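Local coordinates for protein homoprotocatechuate 2,3-dioxygenase (Brevibacterium fuscum, PDB 4Z6M) that probably catalyses the iron(II)-dependent opening of the aromatic ring of homoprotocatechuate by molecular oxygen, at residues R54-E58 with E149-L153; N286-Q291 with F339-R343. The protein carries 1 engineered substitution. All coordinates share one frame; numbering follows the deposited sequence.

Contact 1 (R54-E58 with E149-L153)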
ATOM      1  N   ARG A  54     -10.106 -14.525  17.658  1.00  8.04           N
ATOM      2  CA  ARG A  54      -9.272 -15.045  16.599  1.00  7.85           C
ATOM      3  C   ARG A  54      -8.986 -13.990  15.550  1.00  7.77           C
ATOM      4  O   ARG A  54      -9.727 -13.026  15.363  1.00  7.18           O
ATOM      5  CB  ARG A  54      -9.860 -16.303  15.963  1.00  8.32           C
ATOM      6  CG  ARG A  54     -11.064 -16.085  15.078  1.00  7.60           C
ATOM      7  CD  ARG A  54     -11.528 -17.393  14.517  1.00  8.24           C
ATOM      8  NE  ARG A  54     -12.613 -17.299  13.533  1.00  8.24           N
ATOM      9  CZ  ARG A  54     -13.909 -17.352  13.836  1.00  7.73           C
ATOM     10  NH1 ARG A  54     -14.332 -17.350  15.108  1.00  9.61           N
ATOM     11  NH2 ARG A  54     -14.792 -17.405  12.861  1.00  8.94           N
ATOM     12  N   SER A  55      -7.874 -14.229  14.864  1.00  7.33           N
ATOM     13  CA  SER A  55      -7.460 -13.391  13.748  1.00  7.13           C
ATOM     14  C   SER A  55      -8.239 -13.731  12.473  1.00  6.87           C
ATOM     15  O   SER A  55      -8.921 -14.752  12.391  1.00  7.48           O
ATOM     16  CB  SER A  55      -5.957 -13.537  13.551  1.00  7.69           C
ATOM     17  OG  SER A  55      -5.619 -14.831  13.167  1.00 10.25           O
ATOM     18  N   PHE A  56      -8.071 -12.877  11.461  1.00  6.50           N
ATOM     19  CA  PHE A  56      -8.852 -12.962  10.210  1.00  6.69           C
ATOM     20  C   PHE A  56      -8.674 -14.294   9.502  1.00  7.00           C
ATOM     21  O   PHE A  56      -9.606 -14.785   8.887  1.00  7.94           O
ATOM     22  CB  PHE A  56      -8.414 -11.828   9.286  1.00  7.63           C
ATOM     23  CG  PHE A  56      -9.337 -11.531   8.128  1.00  7.63           C
ATOM     24  CD1 PHE A  56     -10.653 -11.130   8.347  1.00  7.87           C
ATOM     25  CD2 PHE A  56      -8.868 -11.578   6.818  1.00  7.76           C
ATOM     26  CE1 PHE A  56     -11.475 -10.817   7.283  1.00  8.05           C
ATOM     27  CE2 PHE A  56      -9.696 -11.231   5.763  1.00  7.30           C
ATOM     28  CZ  PHE A  56     -10.982 -10.855   6.005  1.00  7.56           C
ATOM     29  N   GLU A  57      -7.456 -14.846   9.505  1.00  6.66           N
ATOM     30  CA  GLU A  57      -7.171 -16.042   8.706  1.00  7.49           C
ATOM     31  C   GLU A  57      -7.153 -17.349   9.501  1.00  7.61           C
ATOM     32  O   GLU A  57      -6.828 -18.403   8.962  1.00  9.06           O
ATOM     33  CB  GLU A  57      -5.851 -15.869   7.935  1.00  7.74           C
ATOM     34  CG  GLU A  57      -5.899 -14.738   6.945  1.00  8.41           C
ATOM     35  CD  GLU A  57      -4.652 -14.633   6.074  1.00 10.75           C
ATOM     36  OE1 GLU A  57      -3.616 -15.222   6.459  1.00 11.88           O
ATOM     37  OE2 GLU A  57      -4.761 -13.928   5.033  1.00 14.31           O
ATOM     38  N   GLU A  58      -7.491 -17.283  10.785  1.00  7.60           N
ATOM     39  CA  GLU A  58      -7.390 -18.470  11.636  1.00  8.00           C
ATOM     40  C   GLU A  58      -8.556 -19.429  11.444  1.00  7.80           C
ATOM     41  O   GLU A  58      -9.685 -19.004  11.240  1.00  9.27           O
ATOM     42  CB  GLU A  58      -7.322 -18.044  13.098  1.00  7.66           C
ATOM     43  CG  GLU A  58      -7.005 -19.194  14.044  1.00  7.95           C
ATOM     44  CD  GLU A  58      -5.734 -19.911  13.637  1.00  8.09           C
ATOM     45  OE1 GLU A  58      -4.633 -19.385  13.992  1.00  8.05           O
ATOM     46  OE2 GLU A  58      -5.806 -20.974  12.967  1.00  8.38           O
ATOM     47  N   GLU A 149      -6.733  -4.646   9.888  1.00  7.23           N
ATOM     48  CA  GLU A 149      -7.003  -6.068  10.199  1.00  7.42           C
ATOM     49  C   GLU A 149      -5.794  -6.881  10.636  1.00  7.36           C
ATOM     50  O   GLU A 149      -4.766  -6.928   9.949  1.00  7.57           O
ATOM     51  CB  GLU A 149      -7.655  -6.764   9.011  1.00  8.35           C
ATOM     52  CG  GLU A 149      -8.204  -8.145   9.322  1.00  9.11           C
ATOM     53  CD  GLU A 149      -9.476  -8.122  10.150  1.00  9.60           C
ATOM     54  OE1 GLU A 149     -10.242  -7.148  10.065  1.00  9.73           O
ATOM     55  OE2 GLU A 149      -9.699  -9.103  10.864  1.00  9.65           O
ATOM     56  N   LEU A 150      -5.947  -7.537  11.780  1.00  7.23           N
ATOM     57  CA  LEU A 150      -4.987  -8.511  12.257  1.00  7.28           C
ATOM     58  C   LEU A 150      -5.293  -9.868  11.673  1.00  7.09           C
ATOM     59  O   LEU A 150      -6.358 -10.433  11.887  1.00  8.17           O
ATOM     60  CB  LEU A 150      -5.022  -8.554  13.778  1.00  7.67           C
ATOM     61  CG  LEU A 150      -4.843  -7.193  14.468  1.00  7.52           C
ATOM     62  CD1 LEU A 150      -4.748  -7.392  15.976  1.00  8.10           C
ATOM     63  CD2 LEU A 150      -3.610  -6.460  13.973  1.00  7.88           C
ATOM     64  N   VAL A 151      -4.356 -10.401  10.912  1.00  6.90           N
ATOM     65  CA  VAL A 151      -4.630 -11.565  10.059  1.00  7.61           C
ATOM     66  C   VAL A 151      -4.138 -12.903  10.605  1.00  7.35           C
ATOM     67  O   VAL A 151      -4.732 -13.928  10.292  1.00  7.52           O
ATOM     68  CB  VAL A 151      -4.128 -11.329   8.615  1.00  8.45           C
ATOM     69  CG1 VAL A 151      -4.756 -10.070   8.042  1.00 10.36           C
ATOM     70  CG2 VAL A 151      -2.620 -11.249   8.527  1.00 10.04           C
ATOM     71  N   ARG A 152      -3.085 -12.885  11.433  0.50  7.01           N
ATOM     72  CA  ARG A 152      -2.524 -14.109  12.015  0.50  7.56           C
ATOM     73  C   ARG A 152      -1.977 -13.789  13.392  0.50  7.43           C
ATOM     74  O   ARG A 152      -1.589 -12.644  13.652  0.50  8.09           O
ATOM     75  CB  ARG A 152      -1.372 -14.666  11.181  0.50  8.54           C
ATOM     76  CG  ARG A 152      -1.763 -15.266   9.845  0.50  9.27           C
ATOM     77  CD  ARG A 152      -0.558 -15.902   9.174  0.50 10.68           C
ATOM     78  NE  ARG A 152       0.419 -14.883   8.798  0.50 12.05           N
ATOM     79  CZ  ARG A 152       0.319 -14.111   7.722  0.50 11.76           C
ATOM     80  NH1 ARG A 152      -0.705 -14.252   6.888  0.50 11.12           N
ATOM     81  NH2 ARG A 152       1.255 -13.203   7.460  0.50 11.47           N
ATOM     82  N   LEU A 153      -1.914 -14.796  14.257  1.00  7.41           N
ATOM     83  CA  LEU A 153      -0.996 -14.754  15.382  1.00  7.14           C
ATOM     84  C   LEU A 153       0.399 -15.066  14.865  1.00  7.33           C
ATOM     85  O   LEU A 153       0.583 -16.089  14.192  1.00  9.63           O
ATOM     86  CB  LEU A 153      -1.390 -15.805  16.414  1.00  8.18           C
ATOM     87  CG  LEU A 153      -0.457 -15.869  17.625  1.00  8.95           C
ATOM     88  CD1 LEU A 153      -0.558 -14.609  18.450  1.00  9.72           C
ATOM     89  CD2 LEU A 153      -0.760 -17.099  18.447  1.00 10.17           C
TER
HETATM   90  O   HOH W   1      -3.154 -17.189  13.124  1.00 14.47           O
HETATM   91  O   HOH W   2      -1.942 -13.607   4.323  1.00 17.20           O
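Phe56 and Glu57 turn two successive backbone N-H groups onto the carbonyls of Leu150 and Val151. Phe56 N reaches Leu150 O at 3.0 Å in a nearly straight bond lying in the carbonyl plane; Glu57 N reaches Val151 O, also at 3.0 Å, with a more bent approach. Both donors are the central residues of a type I turn running from Ser55 to Glu58, a shape that leaves these N-H groups pointing outward. With CG anti to its backbone N (chi1 -165°), Phe56 brings the CB and CD1 side of its benzyl group to Glu149, whose OE2 lies 3.4 Å from CD1 at an oblique slant to the ring. That carboxylate is held by His42 and Ser146, while Tyr145 meets the Phe56 ring edge to face.

The turn follows strand 50-54 of the first glyoxalase-family unit, and its partner leads into strand 152-160, which carries the iron ligand His155; the contact thus joins the first glyoxalase-family unit to the start of the second.

Glutamate suits position 57 because its extended chain runs beside Val151 and carries its charge to Arg152. OE1 meets the guanidinium edge at NH1, 3.1 Å away, but the bond is weak and Arg152 has a second conformer, which makes this salt bridge tentative. Glu57 OE2 is held more firmly by His220. On the other flank, a water donates to Glu58 OE1 at 2.8 Å and accepts from Leu153 N at 2.9 Å. Farther out, Arg17 and Asn63 hold Glu58 OE1, and Asn63 also bonds to Ser55 OG.

Contact 2 (N286-Q291 with F339-R343)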
ATOM      1  N   ASN A 286      25.319  -6.751  16.700  1.00  6.50           N
ATOM      2  CA  ASN A 286      25.947  -6.189  17.893  1.00  7.00           C
ATOM      3  C   ASN A 286      24.946  -5.329  18.638  1.00  7.02           C
ATOM      4  O   ASN A 286      24.209  -4.551  18.020  1.00  6.71           O
ATOM      5  CB  ASN A 286      27.150  -5.344  17.509  1.00  7.33           C
ATOM      6  CG  ASN A 286      27.962  -4.938  18.710  1.00  7.91           C
ATOM      7  OD1 ASN A 286      27.755  -3.857  19.267  1.00  9.11           O
ATOM      8  ND2 ASN A 286      28.906  -5.783  19.105  1.00  8.83           N
ATOM      9  N   VAL A 287      24.942  -5.419  19.963  1.00  6.88           N
ATOM     10  CA  VAL A 287      23.989  -4.664  20.771  1.00  6.91           C
ATOM     11  C   VAL A 287      24.098  -3.151  20.590  1.00  6.84           C
ATOM     12  O   VAL A 287      23.149  -2.428  20.851  1.00  8.00           O
ATOM     13  CB  VAL A 287      24.136  -5.055  22.276  1.00  7.57           C
ATOM     14  CG1 VAL A 287      25.408  -4.471  22.883  1.00  8.26           C
ATOM     15  CG2 VAL A 287      22.895  -4.705  23.077  1.00  7.74           C
ATOM     16  N   HIS A 288      25.285  -2.665  20.202  1.00  6.93           N
ATOM     17  CA  HIS A 288      25.498  -1.235  20.037  1.00  6.78           C
ATOM     18  C   HIS A 288      25.144  -0.732  18.645  1.00  6.94           C
ATOM     19  O   HIS A 288      25.224   0.468  18.397  1.00  6.97           O
ATOM     20  CB  HIS A 288      26.928  -0.843  20.373  1.00  7.39           C
ATOM     21  CG  HIS A 288      27.348  -1.270  21.740  1.00  7.63           C
ATOM     22  ND1 HIS A 288      27.053  -0.555  22.877  1.00 10.21           N
ATOM     23  CD2 HIS A 288      28.023  -2.374  22.145  1.00  7.55           C
ATOM     24  CE1 HIS A 288      27.534  -1.201  23.928  1.00 10.20           C
ATOM     25  NE2 HIS A 288      28.114  -2.308  23.517  1.00  9.93           N
ATOM     26  N   ASP A 289      24.693  -1.614  17.756  1.00  6.92           N
ATOM     27  CA  ASP A 289      24.297  -1.213  16.392  1.00  6.61           C
ATOM     28  C   ASP A 289      22.906  -0.577  16.453  1.00  6.76           C
ATOM     29  O   ASP A 289      21.919  -1.255  16.767  1.00  6.49           O
ATOM     30  CB  ASP A 289      24.291  -2.474  15.522  1.00  6.59           C
ATOM     31  CG  ASP A 289      23.953  -2.209  14.061  1.00  6.95           C
ATOM     32  OD1 ASP A 289      23.316  -1.180  13.768  1.00  7.15           O
ATOM     33  OD2 ASP A 289      24.310  -3.067  13.235  1.00  8.39           O
ATOM     34  N   ASN A 290      22.840   0.726  16.222  1.00  6.24           N
ATOM     35  CA  ASN A 290      21.604   1.463  16.351  1.00  6.03           C
ATOM     36  C   ASN A 290      20.598   1.178  15.252  1.00  6.24           C
ATOM     37  O   ASN A 290      19.527   1.744  15.302  1.00  7.16           O
ATOM     38  CB  ASN A 290      21.884   2.968  16.396  1.00  6.87           C
ATOM     39  CG  ASN A 290      20.686   3.770  16.855  1.00  6.64           C
ATOM     40  OD1 ASN A 290      20.119   3.525  17.926  1.00  7.65           O
ATOM     41  ND2 ASN A 290      20.287   4.747  16.042  1.00  6.71           N
ATOM     42  N   GLN A 291      20.899   0.283  14.313  1.00  6.11           N
ATOM     43  CA  GLN A 291      19.900  -0.194  13.353  1.00  6.30           C
ATOM     44  C   GLN A 291      19.347  -1.588  13.654  1.00  6.35           C
ATOM     45  O   GLN A 291      18.552  -2.112  12.873  1.00  6.92           O
ATOM     46  CB  GLN A 291      20.433  -0.124  11.908  1.00  5.92           C
ATOM     47  CG  GLN A 291      20.802   1.282  11.471  1.00  6.09           C
ATOM     48  CD  GLN A 291      21.154   1.483   9.991  1.00  5.96           C
ATOM     49  OE1 GLN A 291      21.535   2.580   9.599  1.00  6.97           O
ATOM     50  NE2 GLN A 291      21.083   0.445   9.193  1.00  6.86           N
ATOM     51  N   PHE A 339      26.270   3.441  24.719  1.00 10.43           N
ATOM     52  CA  PHE A 339      26.822   3.803  23.429  1.00  9.40           C
ATOM     53  C   PHE A 339      26.046   3.091  22.343  1.00  7.77           C
ATOM     54  O   PHE A 339      25.716   1.912  22.472  1.00  8.15           O
ATOM     55  CB  PHE A 339      28.293   3.389  23.351  1.00  9.43           C
ATOM     56  CG  PHE A 339      28.925   3.668  22.030  1.00  9.27           C
ATOM     57  CD1 PHE A 339      29.335   4.950  21.694  1.00  9.09           C
ATOM     58  CD2 PHE A 339      29.121   2.642  21.122  1.00 10.62           C
ATOM     59  CE1 PHE A 339      29.918   5.189  20.455  1.00 10.82           C
ATOM     60  CE2 PHE A 339      29.699   2.882  19.886  1.00 11.18           C
ATOM     61  CZ  PHE A 339      30.093   4.157  19.563  1.00 11.15           C
ATOM     62  N   SER A 340      25.788   3.791  21.245  0.50  7.81           N
ATOM     63  CA  SER A 340      25.402   3.134  20.000  0.50  7.93           C
ATOM     64  C   SER A 340      26.008   3.812  18.789  0.50  8.00           C
ATOM     65  O   SER A 340      26.413   4.978  18.847  0.50  8.33           O
ATOM     66  CB  SER A 340      23.873   3.043  19.861  0.50  8.03           C
ATOM     67  OG  SER A 340      23.283   4.285  19.521  0.50  8.90           O
ATOM     68  N   PHE A 341      26.066   3.073  17.684  1.00  7.42           N
ATOM     69  CA  PHE A 341      26.638   3.573  16.437  1.00  7.48           C
ATOM     70  C   PHE A 341      25.670   3.410  15.281  1.00  7.51           C
ATOM     71  O   PHE A 341      24.794   2.545  15.301  1.00  7.90           O
ATOM     72  CB  PHE A 341      27.983   2.903  16.119  1.00  7.40           C
ATOM     73  CG  PHE A 341      27.908   1.407  15.908  1.00  7.57           C
ATOM     74  CD1 PHE A 341      27.490   0.890  14.706  1.00  7.86           C
ATOM     75  CD2 PHE A 341      28.254   0.536  16.913  1.00  8.55           C
ATOM     76  CE1 PHE A 341      27.394  -0.476  14.505  1.00  8.96           C
ATOM     77  CE2 PHE A 341      28.167  -0.823  16.723  1.00  9.61           C
ATOM     78  CZ  PHE A 341      27.759  -1.335  15.514  1.00  9.57           C
ATOM     79  N   THR A 342      25.884   4.222  14.252  1.00  7.27           N
ATOM     80  CA  THR A 342      25.207   4.045  12.964  1.00  7.27           C
ATOM     81  C   THR A 342      26.060   3.189  12.030  1.00  7.61           C
ATOM     82  O   THR A 342      25.582   2.240  11.432  1.00  8.05           O
ATOM     83  CB  THR A 342      24.878   5.390  12.311  1.00  8.05           C
ATOM     84  OG1 THR A 342      24.012   6.153  13.172  1.00  8.12           O
ATOM     85  CG2 THR A 342      24.175   5.176  10.972  1.00  8.24           C
ATOM     86  N   ARG A 343      27.348   3.519  11.963  1.00  7.89           N
ATOM     87  CA  ARG A 343      28.312   2.747  11.207  1.00  8.02           C
ATOM     88  C   ARG A 343      29.407   2.307  12.159  1.00  8.33           C
ATOM     89  O   ARG A 343      29.991   3.131  12.866  1.00  9.66           O
ATOM     90  CB  ARG A 343      28.915   3.594  10.093  1.00  8.17           C
ATOM     91  CG  ARG A 343      27.938   3.996   9.006  1.00  9.05           C
ATOM     92  CD  ARG A 343      28.417   5.191   8.192  1.00  9.22           C
ATOM     93  NE  ARG A 343      28.475   6.407   8.982  1.00  9.47           N
ATOM     94  CZ  ARG A 343      27.463   7.237   9.204  1.00  9.05           C
ATOM     95  NH1 ARG A 343      26.268   7.013   8.654  1.00  9.21           N
ATOM     96  NH2 ARG A 343      27.642   8.293  10.010  1.00 10.19           N
TER
HETATM   97  O   HOH W   3      21.354   5.432  13.370  1.00  7.92           O
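An isolated parallel beta bridge between Asp289 and Phe341 joins the turn after strand 283-286 to the chain leaving strand 339-340. Phe341 supplies both backbone bonds: its N donates to His288 O, and its O accepts from Asn290 N, each at 2.8 Å. The Phe341 ring packs over the same backbone. Its CG sits between the backbone N and the carbonyl carbon (chi1 62°), which folds the ring back so that one face lies against the His288-Asp289 peptide. There Asp289 CA makes a CH-pi contact, 3.8 Å from the centroid of the Phe341 ring, and Asn286 OD1 stands at the ring's edge.

The backbone of 286-291 is shaped by a type I turn from Asn286 to Asp289 and by two Asx turns. Asn286 OD1 accepts from His288 N at 2.9 Å, and Asp289 OD1 accepts from Gln291 N over the same distance; Asn and Asp suit these places because their side-chain oxygen, held on CG one bond beyond CB, can close onto the N-H two residues on. Asp289 OD1 also forms a salt bridge to Arg236 of the third subunit, so one oxygen both shapes the turn and bonds across the subunit interface.

Histidine suits position 288 because its ring presents an N-H at the edge. ND1 donates to Phe339 O at 2.8 Å; the carbonyl oxygen lies in the ring plane, although the donor stands above the carbonyl plane. Beyond the bridge, a water takes a bond from Asn290 ND2 at 3.0 Å and gives one to Thr342 OG1 at 2.8 Å. Gly297 O and Gly349 O respectively hold these two groups from outside the segments.

Overall arrangement
Contact 1 closes before contact 2 opens along the chain, and their centres lie 34 Å apart, with about 21 Å between nearest atoms. One sheet relates them: strand 152-160, entered from contact 1, runs through its interior, whereas strand 283-286, which leads into contact 2, is an outermost strand within this chain. The iron ligands His155, His214 and Glu267 sit on strands of this sheet. Contact 1 is buried and couples it to the sheet of the first unit; contact 2 is more peripheral and fastens the C-terminal part of the chain to its rim. Each also approaches a different neighbour, the second subunit at contact 1 and the third at contact 2.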